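Local coordinates for actin-binding protein (Saccharomyces cerevisiae, PDB 1JO8) that binds actin filaments and recruits and activates the ARP2/3 complex on them, using the SH3 domain described here to bind partner proteins, at residues P1-E6 against N52-G57; Y7-A12 against L48-Y53; N22-N27 against E39-G44. All blocks are in the same frame, centred on the assembly; numbering follows the deposited sequence.

Contact 1. Residues P1-E6 against N52-G57. With SO4 (sulfate ion), chain C.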
ATOM      1  N   PRO A   1      -0.564 -11.476   1.548  1.00  7.60           N
ATOM      2  CA  PRO A   1      -1.109 -10.938   2.807  1.00  6.77           C
ATOM      3  C   PRO A   1      -1.676  -9.555   2.566  1.00  6.52           C
ATOM      4  O   PRO A   1      -1.560  -8.984   1.480  1.00  7.37           O
ATOM      5  CB  PRO A   1       0.141 -10.872   3.702  1.00  7.51           C
ATOM      6  CG  PRO A   1       1.222 -10.505   2.780  1.00  8.99           C
ATOM      7  CD  PRO A   1       0.881 -11.191   1.477  1.00  8.54           C
ATOM      8  N   TRP A   2      -2.359  -9.039   3.565  1.00  5.45           N
ATOM      9  CA  TRP A   2      -2.797  -7.652   3.611  1.00  5.54           C
ATOM     10  C   TRP A   2      -2.082  -6.921   4.749  1.00  6.09           C
ATOM     11  O   TRP A   2      -1.479  -7.525   5.622  1.00  6.97           O
ATOM     12  CB  TRP A   2      -4.317  -7.553   3.744  1.00  6.37           C
ATOM     13  CG  TRP A   2      -4.925  -8.203   4.970  1.00  6.31           C
ATOM     14  CD1 TRP A   2      -5.395  -9.477   5.067  1.00  6.86           C
ATOM     15  CD2 TRP A   2      -5.177  -7.592   6.232  1.00  6.55           C
ATOM     16  NE1 TRP A   2      -5.910  -9.691   6.316  1.00  7.35           N
ATOM     17  CE2 TRP A   2      -5.806  -8.549   7.049  1.00  6.84           C
ATOM     18  CE3 TRP A   2      -4.974  -6.315   6.747  1.00  8.59           C
ATOM     19  CZ2 TRP A   2      -6.182  -8.282   8.367  1.00  9.24           C
ATOM     20  CZ3 TRP A   2      -5.361  -6.059   8.044  1.00  9.94           C
ATOM     21  CH2 TRP A   2      -5.955  -7.040   8.834  1.00  9.84           C
ATOM     22  N   ALA A   3      -2.159  -5.605   4.710  1.00  5.71           N
ATOM     23  CA  ALA A   3      -1.487  -4.758   5.665  1.00  5.63           C
ATOM     24  C   ALA A   3      -2.317  -3.537   6.006  1.00  5.99           C
ATOM     25  O   ALA A   3      -3.257  -3.180   5.292  1.00  5.88           O
ATOM     26  CB  ALA A   3      -0.147  -4.309   5.077  1.00  6.57           C
ATOM     27  N   THR A   4      -1.946  -2.887   7.095  1.00  6.66           N
ATOM     28  CA  THR A   4      -2.579  -1.655   7.551  1.00  7.41           C
ATOM     29  C   THR A   4      -1.569  -0.523   7.411  1.00  6.54           C
ATOM     30  O   THR A   4      -0.414  -0.659   7.809  1.00  7.81           O
ATOM     31  CB  THR A   4      -3.007  -1.774   9.024  1.00  7.96           C
ATOM     32  OG1 THR A   4      -3.881  -2.902   9.157  1.00 10.52           O
ATOM     33  CG2 THR A   4      -3.790  -0.556   9.458  1.00  9.93           C
ATOM     34  N   ALA A   5      -1.987   0.571   6.794  1.00  6.35           N
ATOM     35  CA  ALA A   5      -1.116   1.724   6.657  1.00  6.50           C
ATOM     36  C   ALA A   5      -0.812   2.324   8.014  1.00  6.95           C
ATOM     37  O   ALA A   5      -1.703   2.593   8.828  1.00  7.64           O
ATOM     38  CB  ALA A   5      -1.796   2.770   5.786  1.00  6.35           C
ATOM     39  N   GLU A   6       0.472   2.550   8.254  1.00  6.90           N
ATOM     40  CA  GLU A   6       0.903   3.189   9.495  1.00  9.36           C
ATOM     41  C   GLU A   6       0.963   4.702   9.353  1.00  8.63           C
ATOM     42  O   GLU A   6       0.859   5.411  10.358  1.00  8.82           O
ATOM     43  CB  GLU A   6       2.290   2.689   9.851  1.00 11.24           C
ATOM     44  CG  GLU A   6       2.338   1.239  10.288  0.50 13.59           C
ATOM     45  CD  GLU A   6       1.975   1.066  11.751  0.60 15.91           C
ATOM     46  OE1 GLU A   6       2.121   2.043  12.528  0.50 17.78           O
ATOM     47  OE2 GLU A   6       1.570  -0.053  12.132  0.60 18.77           O
ATOM     48  N   ASN A  52       7.751   0.554   3.904  1.00  8.47           N
ATOM     49  CA  ASN A  52       7.806   1.002   5.283  1.00  9.25           C
ATOM     50  C   ASN A  52       6.565   1.805   5.718  1.00  9.34           C
ATOM     51  O   ASN A  52       6.418   2.150   6.881  1.00 10.23           O
ATOM     52  CB  ASN A  52       9.125   1.789   5.556  1.00  9.63           C
ATOM     53  CG  ASN A  52      10.430   0.940   5.246  0.60 10.51           C
ATOM     54  OD1 ASN A  52      11.065   0.446   6.153  0.60 12.92           O
ATOM     55  ND2 ASN A  52      10.791   0.785   3.963  0.75 10.04           N
ATOM     56  N   TYR A  53       5.641   2.106   4.809  1.00  7.90           N
ATOM     57  CA  TYR A  53       4.426   2.817   5.198  1.00  8.24           C
ATOM     58  C   TYR A  53       3.340   1.901   5.766  1.00  7.92           C
ATOM     59  O   TYR A  53       2.323   2.407   6.215  1.00  8.24           O
ATOM     60  CB  TYR A  53       3.844   3.649   4.043  1.00  7.92           C
ATOM     61  CG  TYR A  53       4.569   4.940   3.832  1.00  7.65           C
ATOM     62  CD1 TYR A  53       5.857   4.969   3.306  1.00  8.77           C
ATOM     63  CD2 TYR A  53       3.987   6.134   4.161  1.00  7.71           C
ATOM     64  CE1 TYR A  53       6.531   6.157   3.130  1.00  8.37           C
ATOM     65  CE2 TYR A  53       4.652   7.325   3.986  1.00  8.31           C
ATOM     66  CZ  TYR A  53       5.928   7.329   3.474  1.00  7.79           C
ATOM     67  OH  TYR A  53       6.585   8.537   3.323  1.00 10.79           O
ATOM     68  N   VAL A  54       3.527   0.587   5.721  1.00  7.85           N
ATOM     69  CA  VAL A  54       2.500  -0.350   6.180  1.00  7.63           C
ATOM     70  C   VAL A  54       3.067  -1.381   7.136  1.00  7.24           C
ATOM     71  O   VAL A  54       4.275  -1.606   7.199  1.00  9.57           O
ATOM     72  CB  VAL A  54       1.812  -1.103   4.989  1.00  7.95           C
ATOM     73  CG1 VAL A  54       1.373  -0.137   3.895  1.00  8.53           C
ATOM     74  CG2 VAL A  54       2.723  -2.149   4.417  1.00  8.27           C
ATOM     75  N   SER A  55       2.176  -2.027   7.866  1.00  7.37           N
ATOM     76  CA  SER A  55       2.498  -3.133   8.743  1.00  8.49           C
ATOM     77  C   SER A  55       1.560  -4.300   8.421  1.00  8.23           C
ATOM     78  O   SER A  55       0.366  -4.087   8.372  1.00  7.67           O
ATOM     79  CB  SER A  55       2.309  -2.686  10.178  1.00 10.31           C
ATOM     80  OG  SER A  55       2.432  -3.781  11.040  1.00 14.25           O
ATOM     81  N   LEU A  56       2.067  -5.504   8.167  1.00  8.32           N
ATOM     82  CA  LEU A  56       1.182  -6.620   7.792  1.00  9.16           C
ATOM     83  C   LEU A  56       0.148  -6.888   8.883  1.00 10.69           C
ATOM     84  O   LEU A  56       0.420  -6.776  10.079  1.00 11.01           O
ATOM     85  CB  LEU A  56       1.955  -7.891   7.477  1.00  9.96           C
ATOM     86  CG  LEU A  56       2.991  -7.770   6.373  1.00 10.22           C
ATOM     87  CD1 LEU A  56       3.488  -9.166   6.011  1.00 12.53           C
ATOM     88  CD2 LEU A  56       2.471  -7.103   5.136  1.00 11.19           C
ATOM     89  N   GLY A  57      -1.065  -7.211   8.449  1.00 12.28           N
ATOM     90  CA  GLY A  57      -2.145  -7.539   9.372  1.00 14.81           C
ATOM     91  C   GLY A  57      -2.688  -6.339  10.115  1.00 16.96           C
ATOM     92  O   GLY A  57      -2.444  -5.182   9.724  1.00 16.27           O
TER
HETATM   93  S   SO4 C 401       6.104  -3.442  11.461  0.70 23.01           S
HETATM   94  O1  SO4 C 401       6.000  -2.056  11.894  0.70 24.17           O
HETATM   95  O2  SO4 C 401       5.012  -4.223  12.034  0.70 23.82           O
HETATM   96  O3  SO4 C 401       6.014  -3.478  10.011  0.70 21.12           O
HETATM   97  O4  SO4 C 401       7.399  -4.003  11.884  0.70 22.59           O

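Contact 2. Residues Y7-A12 against L48-Y53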
ATOM      1  N   TYR A   7       1.137   5.193   8.126  1.00  7.65           N
ATOM      2  CA  TYR A   7       1.274   6.622   7.854  1.00  8.15           C
ATOM      3  C   TYR A   7       0.565   6.885   6.547  1.00  8.74           C
ATOM      4  O   TYR A   7       0.476   5.989   5.707  1.00  8.04           O
ATOM      5  CB  TYR A   7       2.755   7.031   7.726  1.00  8.97           C
ATOM      6  CG  TYR A   7       3.582   6.661   8.930  1.00  9.43           C
ATOM      7  CD1 TYR A   7       3.421   7.368  10.101  1.00  9.87           C
ATOM      8  CD2 TYR A   7       4.454   5.576   8.928  1.00 12.42           C
ATOM      9  CE1 TYR A   7       4.136   7.064  11.247  1.00 12.42           C
ATOM     10  CE2 TYR A   7       5.170   5.243  10.091  1.00 13.14           C
ATOM     11  CZ  TYR A   7       4.982   5.999  11.239  1.00 12.64           C
ATOM     12  OH  TYR A   7       5.689   5.716  12.401  1.00 17.13           O
ATOM     13  N   ASP A   8       0.120   8.109   6.335  1.00  8.75           N
ATOM     14  CA  ASP A   8      -0.435   8.515   5.056  1.00  8.45           C
ATOM     15  C   ASP A   8       0.658   8.430   3.993  1.00  7.62           C
ATOM     16  O   ASP A   8       1.814   8.773   4.281  1.00  8.35           O
ATOM     17  CB  ASP A   8      -0.893   9.989   5.059  1.00  9.70           C
ATOM     18  CG  ASP A   8      -2.042  10.310   5.972  1.00 12.30           C
ATOM     19  OD1 ASP A   8      -2.615   9.434   6.644  1.00 12.28           O
ATOM     20  OD2 ASP A   8      -2.412  11.505   6.048  1.00 15.32           O
ATOM     21  N   TYR A   9       0.307   8.025   2.778  1.00  7.35           N
ATOM     22  CA  TYR A   9       1.245   8.029   1.659  1.00  6.98           C
ATOM     23  C   TYR A   9       0.573   8.716   0.499  1.00  6.67           C
ATOM     24  O   TYR A   9      -0.543   8.350   0.107  1.00  6.90           O
ATOM     25  CB  TYR A   9       1.704   6.631   1.215  1.00  6.90           C
ATOM     26  CG  TYR A   9       2.648   6.747   0.044  1.00  7.63           C
ATOM     27  CD1 TYR A   9       3.926   7.241   0.227  1.00  8.45           C
ATOM     28  CD2 TYR A   9       2.247   6.473  -1.252  1.00  8.49           C
ATOM     29  CE1 TYR A   9       4.778   7.450  -0.822  1.00  9.18           C
ATOM     30  CE2 TYR A   9       3.110   6.663  -2.316  1.00  8.78           C
ATOM     31  CZ  TYR A   9       4.356   7.157  -2.098  1.00  8.92           C
ATOM     32  OH  TYR A   9       5.243   7.400  -3.136  1.00 10.47           O
ATOM     33  N   ASP A  10       1.244   9.732  -0.014  1.00  6.88           N
ATOM     34  CA  ASP A  10       0.758  10.459  -1.172  1.00  7.22           C
ATOM     35  C   ASP A  10       1.489  10.020  -2.426  1.00  7.29           C
ATOM     36  O   ASP A  10       2.719  10.126  -2.495  1.00  7.50           O
ATOM     37  CB  ASP A  10       0.999  11.955  -0.991  1.00  8.18           C
ATOM     38  CG  ASP A  10       0.110  12.581   0.055  1.00 10.94           C
ATOM     39  OD1 ASP A  10      -0.996  12.086   0.297  1.00 11.12           O
ATOM     40  OD2 ASP A  10       0.447  13.626   0.652  1.00 16.04           O
ATOM     41  N   ALA A  11       0.767   9.549  -3.423  1.00  6.74           N
ATOM     42  CA  ALA A  11       1.420   9.203  -4.670  1.00  7.16           C
ATOM     43  C   ALA A  11       2.130  10.405  -5.265  1.00  7.39           C
ATOM     44  O   ALA A  11       1.664  11.530  -5.175  1.00  7.95           O
ATOM     45  CB  ALA A  11       0.407   8.709  -5.675  1.00  6.74           C
ATOM     46  N   ALA A  12       3.221  10.128  -5.962  1.00  8.05           N
ATOM     47  CA  ALA A  12       3.934  11.134  -6.730  1.00  8.73           C
ATOM     48  C   ALA A  12       4.050  10.703  -8.183  1.00  8.86           C
ATOM     49  O   ALA A  12       4.629  11.416  -8.993  1.00  9.55           O
ATOM     50  CB  ALA A  12       5.329  11.375  -6.147  1.00 10.62           C
ATOM     51  N   LEU A  48       1.971   0.788  -6.685  1.00  5.80           N
ATOM     52  CA  LEU A  48       3.152   0.647  -5.874  1.00  6.55           C
ATOM     53  C   LEU A  48       3.111   1.557  -4.662  1.00  6.66           C
ATOM     54  O   LEU A  48       2.509   2.644  -4.690  1.00  7.31           O
ATOM     55  CB  LEU A  48       4.378   1.016  -6.704  1.00  7.28           C
ATOM     56  CG  LEU A  48       4.758   0.062  -7.821  1.00  8.48           C
ATOM     57  CD1 LEU A  48       5.781   0.718  -8.706  1.00 12.44           C
ATOM     58  CD2 LEU A  48       5.302  -1.237  -7.239  1.00 11.12           C
ATOM     59  N   PHE A  49       3.798   1.141  -3.606  1.00  6.38           N
ATOM     60  CA  PHE A  49       3.885   1.952  -2.415  1.00  6.72           C
ATOM     61  C   PHE A  49       5.136   1.549  -1.666  1.00  7.43           C
ATOM     62  O   PHE A  49       5.599   0.403  -1.814  1.00  6.71           O
ATOM     63  CB  PHE A  49       2.643   1.798  -1.534  1.00  7.78           C
ATOM     64  CG  PHE A  49       2.431   0.410  -1.013  1.00  7.66           C
ATOM     65  CD1 PHE A  49       1.822  -0.574  -1.772  1.00  7.79           C
ATOM     66  CD2 PHE A  49       2.905   0.056   0.229  1.00  7.61           C
ATOM     67  CE1 PHE A  49       1.672  -1.856  -1.277  1.00  7.15           C
ATOM     68  CE2 PHE A  49       2.754  -1.218   0.710  1.00  8.02           C
ATOM     69  CZ  PHE A  49       2.143  -2.178  -0.033  1.00  8.19           C
ATOM     70  N   PRO A  50       5.710   2.461  -0.880  1.00  7.71           N
ATOM     71  CA  PRO A  50       6.929   2.128  -0.142  1.00  8.12           C
ATOM     72  C   PRO A  50       6.566   1.233   1.021  1.00  8.70           C
ATOM     73  O   PRO A  50       5.647   1.486   1.790  1.00  8.35           O
ATOM     74  CB  PRO A  50       7.452   3.502   0.319  1.00  9.53           C
ATOM     75  CG  PRO A  50       6.653   4.510  -0.412  1.00 10.13           C
ATOM     76  CD  PRO A  50       5.319   3.867  -0.666  1.00  8.96           C
ATOM     77  N   SER A  51       7.289   0.125   1.145  1.00  8.66           N
ATOM     78  CA  SER A  51       6.926  -0.900   2.112  1.00  8.95           C
ATOM     79  C   SER A  51       6.915  -0.421   3.559  1.00  8.50           C
ATOM     80  O   SER A  51       6.135  -0.920   4.375  1.00  8.47           O
ATOM     81  CB  SER A  51       7.869  -2.080   1.961  1.00  9.51           C
ATOM     82  OG  SER A  51       9.161  -1.705   2.357  1.00 12.44           O
ATOM     83  N   ASN A  52       7.751   0.554   3.904  1.00  8.47           N
ATOM     84  CA  ASN A  52       7.806   1.002   5.283  1.00  9.25           C
ATOM     85  C   ASN A  52       6.565   1.805   5.718  1.00  9.34           C
ATOM     86  O   ASN A  52       6.418   2.150   6.881  1.00 10.23           O
ATOM     87  CB  ASN A  52       9.125   1.789   5.556  1.00  9.63           C
ATOM     88  CG  ASN A  52      10.430   0.940   5.246  0.60 10.51           C
ATOM     89  OD1 ASN A  52      11.065   0.446   6.153  0.60 12.92           O
ATOM     90  ND2 ASN A  52      10.791   0.785   3.963  0.75 10.04           N
ATOM     91  N   TYR A  53       5.641   2.106   4.809  1.00  7.90           N
ATOM     92  CA  TYR A  53       4.426   2.817   5.198  1.00  8.24           C
ATOM     93  C   TYR A  53       3.340   1.901   5.766  1.00  7.92           C
ATOM     94  O   TYR A  53       2.323   2.407   6.215  1.00  8.24           O
ATOM     95  CB  TYR A  53       3.844   3.649   4.043  1.00  7.92           C
ATOM     96  CG  TYR A  53       4.569   4.940   3.832  1.00  7.65           C
ATOM     97  CD1 TYR A  53       5.857   4.969   3.306  1.00  8.77           C
ATOM     98  CD2 TYR A  53       3.987   6.134   4.161  1.00  7.71           C
ATOM     99  CE1 TYR A  53       6.531   6.157   3.130  1.00  8.37           C
ATOM    100  CE2 TYR A  53       4.652   7.325   3.986  1.00  8.31           C
ATOM    101  CZ  TYR A  53       5.928   7.329   3.474  1.00  7.79           C
ATOM    102  OH  TYR A  53       6.585   8.537   3.323  1.00 10.79           O
TER

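Contact 3. Residues N22-N27 against E39-G44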
ATOM      1  N   ASN A  22      -4.282   3.818   8.637  1.00  7.82           N
ATOM      2  CA  ASN A  22      -5.356   2.883   8.930  1.00  8.86           C
ATOM      3  C   ASN A  22      -6.085   2.296   7.751  1.00  8.53           C
ATOM      4  O   ASN A  22      -6.815   1.340   7.927  1.00  9.40           O
ATOM      5  CB  ASN A  22      -6.306   3.397   9.981  1.00 10.20           C
ATOM      6  CG  ASN A  22      -5.629   3.528  11.311  0.50 13.00           C
ATOM      7  OD1 ASN A  22      -4.780   2.699  11.678  0.60 14.46           O
ATOM      8  ND2 ASN A  22      -5.945   4.601  12.024  0.55 15.52           N
ATOM      9  N   ASP A  23      -5.835   2.784   6.550  1.00  7.40           N
ATOM     10  CA  ASP A  23      -6.371   2.105   5.378  1.00  6.99           C
ATOM     11  C   ASP A  23      -5.693   0.750   5.237  1.00  6.66           C
ATOM     12  O   ASP A  23      -4.525   0.597   5.567  1.00  7.11           O
ATOM     13  CB  ASP A  23      -6.091   2.896   4.099  1.00  7.04           C
ATOM     14  CG  ASP A  23      -6.937   4.106   3.928  1.00  8.87           C
ATOM     15  OD1 ASP A  23      -7.947   4.276   4.658  1.00  9.66           O
ATOM     16  OD2 ASP A  23      -6.615   4.921   3.013  1.00  8.52           O
ATOM     17  N   LYS A  24      -6.417  -0.228   4.726  1.00  5.82           N
ATOM     18  CA  LYS A  24      -5.874  -1.543   4.453  1.00  5.68           C
ATOM     19  C   LYS A  24      -5.453  -1.687   2.991  1.00  5.45           C
ATOM     20  O   LYS A  24      -6.105  -1.161   2.090  1.00  5.89           O
ATOM     21  CB  LYS A  24      -6.893  -2.616   4.805  1.00  5.88           C
ATOM     22  CG  LYS A  24      -7.134  -2.724   6.295  1.00  7.46           C
ATOM     23  CD  LYS A  24      -8.157  -3.837   6.565  1.00  9.20           C
ATOM     24  CE  LYS A  24      -8.399  -4.049   8.057  1.00 11.11           C
ATOM     25  NZ  LYS A  24      -9.438  -5.119   8.297  1.00 14.07           N
ATOM     26  N   ILE A  25      -4.321  -2.338   2.783  1.00  5.29           N
ATOM     27  CA  ILE A  25      -3.782  -2.609   1.457  1.00  6.23           C
ATOM     28  C   ILE A  25      -3.771  -4.130   1.373  1.00  6.21           C
ATOM     29  O   ILE A  25      -3.191  -4.800   2.227  1.00  7.02           O
ATOM     30  CB  ILE A  25      -2.365  -2.054   1.298  1.00  6.59           C
ATOM     31  CG1 ILE A  25      -2.354  -0.543   1.364  1.00  8.31           C
ATOM     32  CG2 ILE A  25      -1.830  -2.487  -0.066  1.00  7.77           C
ATOM     33  CD1 ILE A  25      -2.283   0.111   2.743  0.65  8.46           C
ATOM     34  N   ILE A  26      -4.406  -4.675   0.350  1.00  6.10           N
ATOM     35  CA  ILE A  26      -4.622  -6.105   0.228  1.00  6.25           C
ATOM     36  C   ILE A  26      -3.893  -6.692  -0.973  1.00  6.05           C
ATOM     37  O   ILE A  26      -3.422  -5.971  -1.866  1.00  5.99           O
ATOM     38  CB  ILE A  26      -6.141  -6.437   0.176  1.00  6.92           C
ATOM     39  CG1 ILE A  26      -6.756  -6.042  -1.156  1.00  7.53           C
ATOM     40  CG2 ILE A  26      -6.877  -5.763   1.332  1.00  8.23           C
ATOM     41  CD1 ILE A  26      -8.192  -6.562  -1.307  1.00  9.98           C
ATOM     42  N   ASN A  27      -3.789  -8.011  -1.003  1.00  6.44           N
ATOM     43  CA  ASN A  27      -3.141  -8.735  -2.099  1.00  7.13           C
ATOM     44  C   ASN A  27      -1.765  -8.168  -2.387  1.00  6.93           C
ATOM     45  O   ASN A  27      -1.395  -7.899  -3.534  1.00  7.30           O
ATOM     46  CB  ASN A  27      -3.990  -8.737  -3.357  1.00  8.82           C
ATOM     47  CG  ASN A  27      -3.594  -9.865  -4.359  0.50 10.53           C
ATOM     48  OD1 ASN A  27      -2.937 -10.854  -3.997  0.50 13.05           O
ATOM     49  ND2 ASN A  27      -3.813  -9.602  -5.644  0.50 12.70           N
ATOM     50  N   GLU A  39      -3.393  -3.502  -3.472  1.00  5.92           N
ATOM     51  CA  GLU A  39      -4.706  -3.012  -3.833  1.00  5.49           C
ATOM     52  C   GLU A  39      -5.363  -2.387  -2.613  1.00  4.99           C
ATOM     53  O   GLU A  39      -5.358  -2.966  -1.532  1.00  6.30           O
ATOM     54  CB  GLU A  39      -5.545  -4.177  -4.331  1.00  6.07           C
ATOM     55  CG  GLU A  39      -7.006  -3.841  -4.564  1.00  7.22           C
ATOM     56  CD  GLU A  39      -7.870  -5.039  -4.933  1.00  9.03           C
ATOM     57  OE1 GLU A  39      -7.289  -6.083  -5.308  1.00 11.05           O
ATOM     58  OE2 GLU A  39      -9.123  -4.899  -4.903  1.00 10.03           O
ATOM     59  N   LEU A  40      -5.946  -1.211  -2.740  1.00  5.51           N
ATOM     60  CA  LEU A  40      -6.645  -0.671  -1.585  1.00  5.91           C
ATOM     61  C   LEU A  40      -7.932  -1.412  -1.297  1.00  6.06           C
ATOM     62  O   LEU A  40      -8.774  -1.584  -2.183  1.00  5.70           O
ATOM     63  CB  LEU A  40      -6.975   0.796  -1.751  1.00  7.52           C
ATOM     64  CG  LEU A  40      -5.798   1.749  -1.888  1.00  9.49           C
ATOM     65  CD1 LEU A  40      -6.278   3.202  -1.877  1.00 11.52           C
ATOM     66  CD2 LEU A  40      -4.751   1.526  -0.853  1.00 12.86           C
ATOM     67  N   GLU A  41      -8.135  -1.778  -0.039  1.00  5.61           N
ATOM     68  CA  GLU A  41      -9.406  -2.343   0.355  1.00  6.22           C
ATOM     69  C   GLU A  41     -10.548  -1.372   0.036  1.00  5.62           C
ATOM     70  O   GLU A  41     -11.651  -1.783  -0.354  1.00  6.64           O
ATOM     71  CB  GLU A  41      -9.391  -2.608   1.871  1.00  6.53           C
ATOM     72  CG  GLU A  41     -10.715  -3.122   2.401  1.00  7.80           C
ATOM     73  CD  GLU A  41     -10.947  -2.939   3.911  0.50  9.36           C
ATOM     74  OE1 GLU A  41     -10.288  -2.101   4.561  0.55  9.57           O
ATOM     75  OE2 GLU A  41     -11.784  -3.692   4.463  0.50 11.77           O
ATOM     76  N   LYS A  42     -10.324  -0.083   0.236  1.00  5.59           N
ATOM     77  CA  LYS A  42     -11.471   0.825   0.184  1.00  5.98           C
ATOM     78  C   LYS A  42     -12.010   1.122  -1.190  1.00  5.56           C
ATOM     79  O   LYS A  42     -13.168   1.535  -1.320  1.00  5.73           O
ATOM     80  CB  LYS A  42     -11.170   2.121   0.935  1.00  7.35           C
ATOM     81  CG  LYS A  42     -10.195   3.021   0.239  1.00  9.03           C
ATOM     82  CD  LYS A  42      -9.745   4.155   1.179  1.00 10.20           C
ATOM     83  CE  LYS A  42      -8.849   5.147   0.504  1.00 12.04           C
ATOM     84  NZ  LYS A  42      -8.481   6.215   1.464  1.00 11.51           N
ATOM     85  N   ASP A  43     -11.215   0.940  -2.245  1.00  6.04           N
ATOM     86  CA  ASP A  43     -11.659   1.328  -3.577  1.00  7.14           C
ATOM     87  C   ASP A  43     -11.183   0.458  -4.721  1.00  7.35           C
ATOM     88  O   ASP A  43     -11.506   0.757  -5.857  1.00  7.90           O
ATOM     89  CB  ASP A  43     -11.328   2.806  -3.854  1.00  8.31           C
ATOM     90  CG  ASP A  43      -9.856   3.120  -3.925  1.00  9.40           C
ATOM     91  OD1 ASP A  43      -9.002   2.197  -4.006  1.00  8.28           O
ATOM     92  OD2 ASP A  43      -9.473   4.317  -3.908  1.00 12.14           O
ATOM     93  N   GLY A  44     -10.391  -0.578  -4.462  1.00  6.63           N
ATOM     94  CA  GLY A  44      -9.943  -1.427  -5.551  1.00  7.10           C
ATOM     95  C   GLY A  44      -8.815  -0.868  -6.388  1.00  6.85           C
ATOM     96  O   GLY A  44      -8.407  -1.526  -7.335  1.00  7.54           O
TER
HETATM   97  O   HOH W   1      -9.884   6.285   4.244  1.00 18.79           O
HETATM   98  O   HOH W   2      -8.046   0.915   1.811  1.00  7.19           O
HETATM   99  O   HOH W   3      -9.300   0.333   4.262  1.00 10.48           O
HETATM  100  O   HOH W   4     -11.804  -4.321   7.209  1.00 23.73           O
HETATM  101  O   HOH W   5      -4.974  -7.168  -6.301  1.00 13.65           O

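Contact 1. Residues P1-E6 against N52-G57
Backbone hydrogen bonds zip strand 3-5 to strand 54-56, the terminal strands of this SH3 domain, which run antiparallel with their segment axes 156° apart. Thr4 and Ser55 form the hydrogen-bonded pair: Thr4 N reaches Ser55 O at 2.9 Å from above the carbonyl plane, and Ser55 N returns an in-plane bond to Thr4 O. The ladder runs on at either end, Gly57 N meeting a lone pair of Trp2 O and Glu6 N lying 2.8 Å from Tyr53 O.

One side chain joins this polar network. With OG1 held beside its own backbone N (chi1 -57°), Thr4 donates its hydroxyl to Gly57 O at 2.8 Å. Its neighbour Ser55 turns OG anti to the backbone N and donates a hydrogen bond to O2 of a sulfate ion, probably from the crystallisation liquor.

Apolar contacts are small. Ala3 CB lies 3.7 Å from Val54 CG2 and 3.8 Å from Leu56 CD2, where the CA atoms of Ala3 and Leu56 come as close as 3.9 Å, a closeness that suits the small side chain of alanine.

Trp2 holds CG in the crowded position between backbone N and carbonyl carbon (chi1 60°), which carries the indole over Gly57 in a CH-pi contact, Gly57 CA over the face, 3.9 Å from the centroid of the six-membered Trp2 ring. The positive phi of Gly57 suits a residue without CB. The indole also makes a cation-pi contact with Lys24 of the neighbouring strand 24-29. An alanine in place of Trp2 would remove the indole and with it the contacts to Gly57 and Lys24, and would probably leave the C-terminal end less firmly held. The chemistry implies that main-chain bonds set the register, while one hydroxyl and one ring fasten the C-terminal end.

Contact 2. Residues Y7-A12 against L48-Y53
Tyr9 packs tightly between Pro50 and Tyr53. With CG anti to the backbone N (chi1 179°), its ring presents a face to the proline: Pro50 CD stands over the centre, 3.6 Å from the Tyr9 ring centroid, in a CH-pi contact, and Pro50 CG touches Tyr9 CE1 at 3.5 Å. Proline suits this place because its compact, rigid ring offers CD and CG to an aromatic face. The same tyrosine turns an edge to Tyr53 in a T-shaped pair, planes at 73°, with Tyr9 CD1 over the centre of the Tyr53 face. Asp8 O adds a polar touch, 3.2 Å from Tyr53 CE2.

The other side is looser. Exposed Tyr7 lends mainly CB, 3.9 Å from Tyr53 CD2, while its ring edge comes near Asn52 O. The CB of Asp8 points away from residues 48-53, and its OD1 accepts a hydrogen bond from Glu21 N.

Pro50, at the end of strand 46-50, and Tyr53, in the 3-10 turn that follows, receive the loop leaving strand 3-5. Glu16 OE1 is hydrogen-bonded to Tyr9 OH, and Trp35 of strand 35-40 touches both Tyr9 and Pro50, an aromatic-proline cluster consistent with the peptide-binding surface of SH3 domains.

Contact 3. Residues N22-N27 against E39-G44
Lys42 takes the crowded first torsion (chi1 72°), CG between backbone N and carbonyl carbon, and then runs fully extended, while Asp23 keeps CG beside its own backbone N (chi1 -74°). The two chains cross obliquely and end in a salt bridge, Lys42 NZ lying 2.7 Å from Asp23 OD2 and above the carboxylate plane. A water accepts from the same ammonium and donates to Asp23 OD1, so both carboxylate oxygens are engaged; OD2 also accepts from Val20 N, and this clustering of donors would probably favour the charged aspartate.

Glu41, CG anti to N, lies alongside Lys24 with OE1 3.4 Å from Lys24 CD. Their charged ends do not touch but share a bridging water, as long chains that lie side by side at the surface can. On the same surface Ile26, whose CG1 also takes the crowded place, packs CG1 3.9 Å from Glu39 CB, the whole extended Glu39 chain lying along Ile26 while its OE1 takes a hydrogen bond from a water that also binds Asn27 ND2. Inward, Ile25 and Leu40 lie side by side, CG1 to CD2 at 3.9 Å, branched apolar chains fit for the buried face.

Main-chain bonds fix the register. Ile26 N meets Glu39 O at 2.7 Å, nearly straight at 176°, and Glu39 N answers to Ile26 O. Further along, Glu41 N reaches Lys24 O, which takes a second donor from a water that also binds Lys42 N. The pairing belongs to the antiparallel hairpin of strands 24-29 and 35-40, a central element of the SH3 beta-barrel.

From the N terminus, residues 1-6 meet residues 52-57 in contact 1, closing a loop that spans nearly the whole domain and joining the two ends of the chain. The next residues, 7-12, return to 48-53 in contact 2, a slightly smaller loop that ends on the same stretch, the two contacts sharing Asn52 and Tyr53. Contact 3 is nested within both, closing the hairpin formed by strands 24-29 and 35-40. Strand 3-5 lies between strands 54-56 and 24-29, so contacts 1 and 3 are directly joined, probably by hydrogen bonds from Ala3 N to Ile25 O and Ala5 N to Asp23 O. Phe49 touches both Val54 and Ile25, linking all three through the interior.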